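Local coordinates for DotU family type IV/VI secretion system protein (Acinetobacter baumannii, PDB 6Y4R) that forms the cytoplasmic domain of TssL, a component of the type VI secretion system, at residues P24-L35 with N80-L90. Residues are numbered along the deposited sequence; the frame is centred on the assembly and turned at random.
Sequences PADPQRFREKIL and NLQNSWLISPL
Pro27 and Leu81 bring the two backbones closest, their CA atoms 5.2 Å apart, and from there helix 27-35 and helix 80-85 diverge at an angle of 58°, their axes approaching to 9.8 Å. At this near end the two methyls of Leu81 divide between the prolines: CD1 meets CB of Pro27, while CD2 lies 3.6 Å from CD of Pro24. Pro24, in the loop that leads into the helix, lays CG over the centre of the Phe30 ring, 3.6 Å above its plane. Asp26 is the N-cap there and accepts a weak bond from Arg29 N. Further along, the side chains of Phe30 and Trp85 cross at about a right angle, with Phe30 CD2 4.0 Å from Trp85 CZ3. The contact belongs to the all-helical DotU-family fold, in which the short helix 79-85 packs beside the start of the long helix 27-47; Ile70 of helix 52-71 also touches Trp85, whose NE1 donates to Asp67. Arg31 passes Trp85 with its aliphatic part, CB 3.5 Å from CZ3. Because its chain runs extended from CG to NE, the guanidinium continues beyond the indole to the turn after the short helix, where NH2 donates to Ser88 O (3.1 Å, N-H...O angle 148°), tilted from the carbonyl plane. Leu90 closes the far end, its CD1 3.6 Å from Ile34 CG2 and its CD2 against both Arg31 NH2 and Leu35 CD2.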
loop_
_atom_site.group_PDB
_atom_site.type_symbol
_atom_site.label_atom_id
_atom_site.label_comp_id
_atom_site.label_asym_id
_atom_site.label_seq_id
_atom_site.Cartn_x
_atom_site.Cartn_y
_atom_site.Cartn_z
ATOM N N PRO A 24 -17.463 -5.093 0.080
ATOM C CA PRO A 24 -17.689 -5.496 -1.314
ATOM C C PRO A 24 -18.767 -6.566 -1.402
ATOM O O PRO A 24 -18.769 -7.536 -0.636
ATOM C CB PRO A 24 -16.320 -6.042 -1.749
ATOM C CG PRO A 24 -15.323 -5.373 -0.848
ATOM C CD PRO A 24 -16.040 -5.168 0.466
ATOM N N ALA A 25 -19.690 -6.378 -2.349
ATOM C CA ALA A 25 -20.793 -7.321 -2.515
ATOM C C ALA A 25 -20.293 -8.678 -2.997
ATOM O O ALA A 25 -20.811 -9.725 -2.582
ATOM C CB ALA A 25 -21.829 -6.746 -3.485
ATOM N N ASP A 26 -19.261 -8.666 -3.837
ATOM C CA ASP A 26 -18.658 -9.855 -4.437
ATOM C C ASP A 26 -17.168 -9.822 -4.097
ATOM O O ASP A 26 -16.399 -9.060 -4.719
ATOM C CB ASP A 26 -18.906 -9.845 -5.946
ATOM C CG ASP A 26 -18.579 -11.144 -6.614
ATOM O OD1 ASP A 26 -17.833 -11.968 -6.029
ATOM O OD2 ASP A 26 -19.077 -11.344 -7.744
ATOM N N PRO A 27 -16.729 -10.578 -3.078
ATOM C CA PRO A 27 -15.303 -10.547 -2.704
ATOM C C PRO A 27 -14.342 -10.910 -3.838
ATOM O O PRO A 27 -13.291 -10.268 -3.965
ATOM C CB PRO A 27 -15.227 -11.549 -1.542
ATOM C CG PRO A 27 -16.610 -11.612 -0.983
ATOM C CD PRO A 27 -17.589 -10.999 -1.960
ATOM N N GLN A 28 -14.644 -11.947 -4.633
ATOM C CA GLN A 28 -13.722 -12.389 -5.686
ATOM C C GLN A 28 -13.751 -11.480 -6.910
ATOM O O GLN A 28 -12.747 -11.369 -7.625
ATOM C CB GLN A 28 -14.011 -13.834 -6.094
ATOM C CG GLN A 28 -13.127 -14.885 -5.411
ATOM C CD GLN A 28 -11.624 -14.692 -5.682
ATOM O OE1 GLN A 28 -11.227 -14.137 -6.718
ATOM N NE2 GLN A 28 -10.789 -15.203 -4.774
ATOM N N ARG A 29 -14.881 -10.851 -7.197
ATOM C CA ARG A 29 -14.873 -9.825 -8.228
ATOM C C ARG A 29 -14.058 -8.623 -7.763
ATOM O O ARG A 29 -13.346 -7.992 -8.557
ATOM C CB ARG A 29 -16.309 -9.412 -8.566
ATOM C CG ARG A 29 -16.384 -8.371 -9.665
ATOM C CD ARG A 29 -17.743 -7.819 -9.942
ATOM N NE ARG A 29 -18.496 -7.431 -8.746
ATOM C CZ ARG A 29 -19.819 -7.295 -8.689
ATOM N NH1 ARG A 29 -20.539 -7.510 -9.766
ATOM N NH2 ARG A 29 -20.389 -6.940 -7.550
ATOM N N PHE A 30 -14.170 -8.293 -6.475
ATOM C CA PHE A 30 -13.363 -7.241 -5.874
ATOM C C PHE A 30 -11.870 -7.527 -6.020
ATOM O O PHE A 30 -11.073 -6.615 -6.265
ATOM C CB PHE A 30 -13.769 -7.087 -4.402
ATOM C CG PHE A 30 -13.018 -6.014 -3.665
ATOM C CD1 PHE A 30 -13.320 -4.676 -3.856
ATOM C CD2 PHE A 30 -11.989 -6.349 -2.794
ATOM C CE1 PHE A 30 -12.613 -3.683 -3.164
ATOM C CE2 PHE A 30 -11.290 -5.376 -2.110
ATOM C CZ PHE A 30 -11.601 -4.029 -2.294
ATOM N N ARG A 31 -11.465 -8.791 -5.895
ATOM C CA ARG A 31 -10.034 -9.100 -5.924
ATOM C C ARG A 31 -9.470 -8.971 -7.335
ATOM O O ARG A 31 -8.330 -8.512 -7.518
ATOM C CB ARG A 31 -9.780 -10.521 -5.413
ATOM C CG ARG A 31 -8.292 -10.902 -5.245
ATOM C CD ARG A 31 -8.215 -12.377 -4.997
ATOM N NE ARG A 31 -6.888 -12.812 -4.565
ATOM C CZ ARG A 31 -6.081 -13.604 -5.271
ATOM N NH1 ARG A 31 -6.464 -14.050 -6.448
ATOM N NH2 ARG A 31 -4.917 -13.956 -4.771
ATOM N N GLU A 32 -10.227 -9.437 -8.340
ATOM C CA GLU A 32 -9.808 -9.288 -9.730
ATOM C C GLU A 32 -9.840 -7.830 -10.172
ATOM O O GLU A 32 -9.107 -7.451 -11.091
ATOM C CB GLU A 32 -10.682 -10.181 -10.628
ATOM C CG GLU A 32 -10.780 -9.838 -12.143
ATOM C CD GLU A 32 -9.434 -9.596 -12.854
ATOM O OE1 GLU A 32 -9.297 -8.533 -13.504
ATOM O OE2 GLU A 32 -8.514 -10.446 -12.763
ATOM N N LYS A 33 -10.639 -6.990 -9.515
ATOM C CA LYS A 33 -10.605 -5.569 -9.841
ATOM C C LYS A 33 -9.306 -4.932 -9.361
ATOM O O LYS A 33 -8.723 -4.099 -10.070
ATOM C CB LYS A 33 -11.832 -4.871 -9.248
ATOM C CG LYS A 33 -12.061 -3.478 -9.761
ATOM C CD LYS A 33 -12.961 -2.691 -8.817
ATOM C CE LYS A 33 -14.367 -3.332 -8.749
ATOM N NZ LYS A 33 -15.379 -2.504 -8.001
ATOM N N ILE A 34 -8.810 -5.361 -8.190
ATOM C CA ILE A 34 -7.506 -4.917 -7.676
ATOM C C ILE A 34 -6.372 -5.383 -8.588
ATOM O O ILE A 34 -5.451 -4.616 -8.905
ATOM C CB ILE A 34 -7.294 -5.442 -6.238
ATOM C CG1 ILE A 34 -8.405 -4.960 -5.282
ATOM C CG2 ILE A 34 -5.878 -5.100 -5.728
ATOM C CD1 ILE A 34 -8.422 -3.476 -5.033
ATOM N N LEU A 35 -6.408 -6.657 -9.009
ATOM C CA LEU A 35 -5.341 -7.164 -9.872
ATOM C C LEU A 35 -5.308 -6.435 -11.207
ATOM O O LEU A 35 -4.229 -6.137 -11.729
ATOM C CB LEU A 35 -5.494 -8.669 -10.101
ATOM C CG LEU A 35 -5.398 -9.586 -8.882
ATOM C CD1 LEU A 35 -5.863 -11.011 -9.236
ATOM C CD2 LEU A 35 -3.983 -9.571 -8.326
ATOM N N ASN A 80 -17.135 -12.688 5.289
ATOM C CA ASN A 80 -16.995 -13.398 4.015
ATOM C C ASN A 80 -15.912 -12.819 3.122
ATOM O O ASN A 80 -15.265 -13.576 2.392
ATOM C CB ASN A 80 -18.315 -13.446 3.234
ATOM C CG ASN A 80 -19.386 -14.261 3.924
ATOM O OD1 ASN A 80 -19.084 -15.203 4.672
ATOM N ND2 ASN A 80 -20.652 -13.919 3.666
ATOM N N LEU A 81 -15.654 -11.512 3.186
ATOM C CA LEU A 81 -14.564 -10.969 2.379
ATOM C C LEU A 81 -13.215 -11.392 2.930
ATOM O O LEU A 81 -12.284 -11.669 2.164
ATOM C CB LEU A 81 -14.660 -9.452 2.288
ATOM C CG LEU A 81 -13.391 -8.700 1.871
ATOM C CD1 LEU A 81 -13.101 -8.890 0.396
ATOM C CD2 LEU A 81 -13.623 -7.232 2.169
ATOM N N GLN A 82 -13.101 -11.476 4.257
ATOM C CA GLN A 82 -11.865 -11.956 4.866
ATOM C C GLN A 82 -11.656 -13.436 4.565
ATOM O O GLN A 82 -10.544 -13.853 4.233
ATOM C CB GLN A 82 -11.887 -11.682 6.372
ATOM C CG GLN A 82 -11.971 -10.170 6.703
ATOM C CD GLN A 82 -12.179 -9.878 8.183
ATOM O OE1 GLN A 82 -12.969 -10.537 8.856
ATOM N NE2 GLN A 82 -11.475 -8.883 8.691
ATOM N N ASN A 83 -12.720 -14.239 4.617
ATOM C CA ASN A 83 -12.571 -15.673 4.374
ATOM C C ASN A 83 -12.183 -16.001 2.939
ATOM O O ASN A 83 -11.546 -17.035 2.697
ATOM C CB ASN A 83 -13.837 -16.427 4.744
ATOM C CG ASN A 83 -13.956 -16.669 6.227
ATOM O OD1 ASN A 83 -12.942 -16.821 6.931
ATOM N ND2 ASN A 83 -15.191 -16.786 6.705
ATOM N N SER A 84 -12.632 -15.207 1.968
ATOM C CA SER A 84 -12.155 -15.434 0.608
ATOM C C SER A 84 -10.750 -14.863 0.403
ATOM O O SER A 84 -9.955 -15.421 -0.362
ATOM C CB SER A 84 -13.165 -14.899 -0.407
ATOM O OG SER A 84 -13.124 -13.494 -0.513
ATOM N N TRP A 85 -10.410 -13.775 1.086
ATOM C CA TRP A 85 -9.114 -13.148 0.860
ATOM C C TRP A 85 -7.982 -13.979 1.448
ATOM O O TRP A 85 -6.914 -14.097 0.834
ATOM C CB TRP A 85 -9.110 -11.737 1.453
ATOM C CG TRP A 85 -8.077 -10.806 0.872
ATOM C CD1 TRP A 85 -6.837 -10.523 1.381
ATOM C CD2 TRP A 85 -8.210 -10.017 -0.320
ATOM N NE1 TRP A 85 -6.195 -9.604 0.580
ATOM C CE2 TRP A 85 -7.016 -9.282 -0.472
ATOM C CE3 TRP A 85 -9.230 -9.853 -1.268
ATOM C CZ2 TRP A 85 -6.809 -8.406 -1.538
ATOM C CZ3 TRP A 85 -9.023 -8.987 -2.323
ATOM C CH2 TRP A 85 -7.823 -8.279 -2.456
ATOM N N LEU A 86 -8.194 -14.573 2.633
ATOM C CA LEU A 86 -7.124 -15.288 3.334
ATOM C C LEU A 86 -6.657 -16.529 2.575
ATOM O O LEU A 86 -5.571 -17.054 2.860
ATOM C CB LEU A 86 -7.586 -15.633 4.754
ATOM C CG LEU A 86 -8.717 -16.645 4.941
ATOM C CD1 LEU A 86 -8.263 -18.122 4.881
ATOM C CD2 LEU A 86 -9.515 -16.337 6.206
ATOM N N ILE A 87 -7.456 -17.009 1.620
ATOM C CA ILE A 87 -7.035 -18.096 0.739
ATOM C C ILE A 87 -5.695 -17.776 0.090
ATOM O O ILE A 87 -4.805 -18.630 -0.024
ATOM C CB ILE A 87 -8.115 -18.369 -0.321
ATOM C CG1 ILE A 87 -9.405 -18.861 0.341
ATOM C CG2 ILE A 87 -7.596 -19.366 -1.348
ATOM C CD1 ILE A 87 -9.164 -20.011 1.311
ATOM N N SER A 88 -5.561 -16.542 -0.421
ATOM C CA SER A 88 -4.312 -16.062 -1.002
ATOM C C SER A 88 -4.250 -14.555 -0.851
ATOM O O SER A 88 -4.786 -13.828 -1.694
ATOM C CB SER A 88 -4.183 -16.438 -2.475
ATOM O OG SER A 88 -2.844 -16.213 -2.893
ATOM N N PRO A 89 -3.602 -14.042 0.175
ATOM C CA PRO A 89 -3.389 -12.594 0.230
ATOM C C PRO A 89 -2.431 -12.169 -0.865
ATOM O O PRO A 89 -1.590 -12.945 -1.322
ATOM C CB PRO A 89 -2.824 -12.351 1.633
ATOM C CG PRO A 89 -2.983 -13.660 2.371
ATOM C CD PRO A 89 -3.175 -14.752 1.381
ATOM N N LEU A 90 -2.593 -10.921 -1.316
ATOM C CA LEU A 90 -1.861 -10.462 -2.504
ATOM C C LEU A 90 -0.361 -10.343 -2.245
ATOM O O LEU A 90 0.448 -10.423 -3.183
ATOM C CB LEU A 90 -2.400 -9.122 -2.978
ATOM C CG LEU A 90 -3.832 -9.168 -3.488
ATOM C CD1 LEU A 90 -4.303 -7.794 -4.021
ATOM C CD2 LEU A 90 -3.963 -10.257 -4.534
#